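DUF305 domain-containing protein (Deinococcus radiodurans R1, PDB 3BT5) is of unknown function but folds as a bundle of long helices, probably related to the ferritin-like proteins. Local coordinates at residues A[103-108]-A[154-159]. Residues are numbered along the deposited sequence; the frame is centred on the assembly and turned at random.
Sequences AERQFL and GVLGRL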
loop_
_atom_site.group_PDB
_atom_site.type_symbol
_atom_site.label_atom_id
_atom_site.label_comp_id
_atom_site.label_asym_id
_atom_site.label_seq_id
_atom_site.Cartn_x
_atom_site.Cartn_y
_atom_site.Cartn_z
ATOM N N ALA A 103 -1.122 -2.486 19.077
ATOM C CA ALA A 103 -0.454 -2.671 17.784
ATOM C C ALA A 103 -1.431 -3.139 16.714
ATOM O O ALA A 103 -1.345 -2.712 15.561
ATOM C CB ALA A 103 0.695 -3.648 17.922
ATOM N N GLU A 104 -2.376 -4.004 17.086
ATOM C CA GLU A 104 -3.384 -4.435 16.115
ATOM C C GLU A 104 -4.255 -3.287 15.625
ATOM O O GLU A 104 -4.540 -3.184 14.413
ATOM C CB GLU A 104 -4.272 -5.521 16.737
ATOM C CG GLU A 104 -3.509 -6.824 16.936
ATOM C CD GLU A 104 -4.165 -7.761 17.923
ATOM O OE1 GLU A 104 -5.051 -7.320 18.690
ATOM O OE2 GLU A 104 -3.754 -8.932 17.936
ATOM N N ARG A 105 -4.710 -2.437 16.546
ATOM C CA ARG A 105 -5.509 -1.285 16.146
ATOM C C ARG A 105 -4.694 -0.312 15.319
ATOM O O ARG A 105 -5.208 0.246 14.345
ATOM C CB ARG A 105 -6.121 -0.590 17.362
ATOM C CG ARG A 105 -7.185 -1.460 17.994
ATOM C CD ARG A 105 -7.876 -0.756 19.160
ATOM N NE ARG A 105 -8.576 0.455 18.733
ATOM C CZ ARG A 105 -9.804 0.477 18.216
ATOM N NH1 ARG A 105 -10.483 -0.653 18.045
ATOM N NH2 ARG A 105 -10.353 1.633 17.858
ATOM N N GLN A 106 -3.444 -0.066 15.723
ATOM C CA GLN A 106 -2.566 0.816 14.957
ATOM C C GLN A 106 -2.340 0.260 13.550
ATOM O O GLN A 106 -2.310 1.010 12.582
ATOM C CB GLN A 106 -1.224 0.968 15.683
ATOM C CG GLN A 106 -1.150 2.097 16.637
ATOM C CD GLN A 106 -1.364 3.437 15.938
ATOM O OE1 GLN A 106 -2.453 3.961 15.981
ATOM N NE2 GLN A 106 -0.316 3.980 15.276
ATOM N N PHE A 107 -2.157 -1.048 13.435
ATOM C CA PHE A 107 -1.983 -1.652 12.112
ATOM C C PHE A 107 -3.150 -1.290 11.197
ATOM O O PHE A 107 -2.953 -0.895 10.042
ATOM C CB PHE A 107 -1.830 -3.170 12.239
ATOM C CG PHE A 107 -2.016 -3.904 10.952
ATOM C CD1 PHE A 107 -1.004 -3.908 9.999
ATOM C CD2 PHE A 107 -3.192 -4.603 10.699
ATOM C CE1 PHE A 107 -1.151 -4.589 8.812
ATOM C CE2 PHE A 107 -3.359 -5.280 9.487
ATOM C CZ PHE A 107 -2.340 -5.257 8.542
ATOM N N LEU A 108 -4.372 -1.426 11.711
ATOM C CA LEU A 108 -5.550 -1.135 10.903
ATOM C C LEU A 108 -5.627 0.356 10.578
ATOM O O LEU A 108 -5.873 0.720 9.427
ATOM C CB LEU A 108 -6.820 -1.588 11.628
ATOM C CG LEU A 108 -6.854 -3.108 11.798
ATOM C CD1 LEU A 108 -7.933 -3.510 12.837
ATOM C CD2 LEU A 108 -7.115 -3.798 10.468
ATOM N N GLY A 154 -14.399 -2.454 9.082
ATOM C CA GLY A 154 -15.286 -3.400 9.768
ATOM C C GLY A 154 -14.536 -4.102 10.899
ATOM O O GLY A 154 -15.070 -4.265 12.015
ATOM N N VAL A 155 -13.306 -4.545 10.620
ATOM C CA VAL A 155 -12.531 -5.242 11.636
ATOM C C VAL A 155 -12.231 -4.310 12.807
ATOM O O VAL A 155 -12.358 -4.692 13.986
ATOM C CB VAL A 155 -11.199 -5.799 11.049
ATOM C CG1 VAL A 155 -10.354 -6.445 12.151
ATOM C CG2 VAL A 155 -11.511 -6.798 9.929
ATOM N N LEU A 156 -11.821 -3.078 12.502
ATOM C CA LEU A 156 -11.483 -2.132 13.557
ATOM C C LEU A 156 -12.708 -1.932 14.465
ATOM O O LEU A 156 -12.576 -1.852 15.691
ATOM C CB LEU A 156 -11.014 -0.809 12.945
ATOM C CG LEU A 156 -10.480 0.275 13.876
ATOM C CD1 LEU A 156 -9.293 -0.221 14.676
ATOM C CD2 LEU A 156 -10.097 1.485 13.017
ATOM N N GLY A 157 -13.893 -1.854 13.865
ATOM C CA GLY A 157 -15.120 -1.709 14.636
ATOM C C GLY A 157 -15.442 -2.908 15.514
ATOM O O GLY A 157 -16.063 -2.759 16.580
ATOM N N ARG A 158 -15.046 -4.106 15.071
ATOM C CA ARG A 158 -15.325 -5.352 15.823
ATOM C C ARG A 158 -14.256 -5.706 16.868
ATOM O O ARG A 158 -14.522 -6.472 17.804
ATOM C CB ARG A 158 -15.513 -6.537 14.875
ATOM C CG ARG A 158 -16.823 -6.461 14.101
ATOM C CD ARG A 158 -17.090 -7.680 13.235
ATOM N NE ARG A 158 -16.181 -7.797 12.091
ATOM C CZ ARG A 158 -16.366 -7.214 10.904
ATOM N NH1 ARG A 158 -15.487 -7.414 9.921
ATOM N NH2 ARG A 158 -17.421 -6.431 10.682
ATOM N N LEU A 159 -13.064 -5.139 16.740
ATOM C CA LEU A 159 -12.063 -5.300 17.787
ATOM C C LEU A 159 -12.513 -4.528 19.018
ATOM O O LEU A 159 -12.124 -4.871 20.125
ATOM C CB LEU A 159 -10.679 -4.835 17.326
ATOM C CG LEU A 159 -9.916 -5.749 16.362
ATOM C CD1 LEU A 159 -8.583 -5.120 15.973
ATOM C CD2 LEU A 159 -9.704 -7.129 16.959
#
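L108 reaches across to V155, L156 and L159 mainly through one methyl, CD1. Its CD1 lies 3.6 Å from CD1 of L159. The V155 side chain crosses L108 at about a right angle, with V155 CG1 3.9 Å from L108 CD1. CD1 of L156 is 4.0 Å from that same L108 methyl, so three apolar side chains converge on one carbon. L156 holds its CG anti to the backbone N (chi1 -174°), and the tip of the side chain thereby approaches helix 100-122 although its CB does not point there. The same L156 CD1 sits over one face of the R105 guanidinium, displaced from the centre of the group and 3.6 Å from R105 CZ. A bend at chi3 (62°) turns that flat group over the methyl, where R105 NH1 also makes a weak hydrogen bond to L156 O, 3.4 Å long and bent to 134° at the hydrogen. E104 OE2 is hydrogen-bonded to S38. The axes of 103-108 and 154-158 run roughly antiparallel and approach to 10.1 Å at their closest, joining the start of helix 100-122 to the end of helix 132-158. L46 of helix 41-68 touches both L108 and V155, and helix 11-37 packs on E104 through M34.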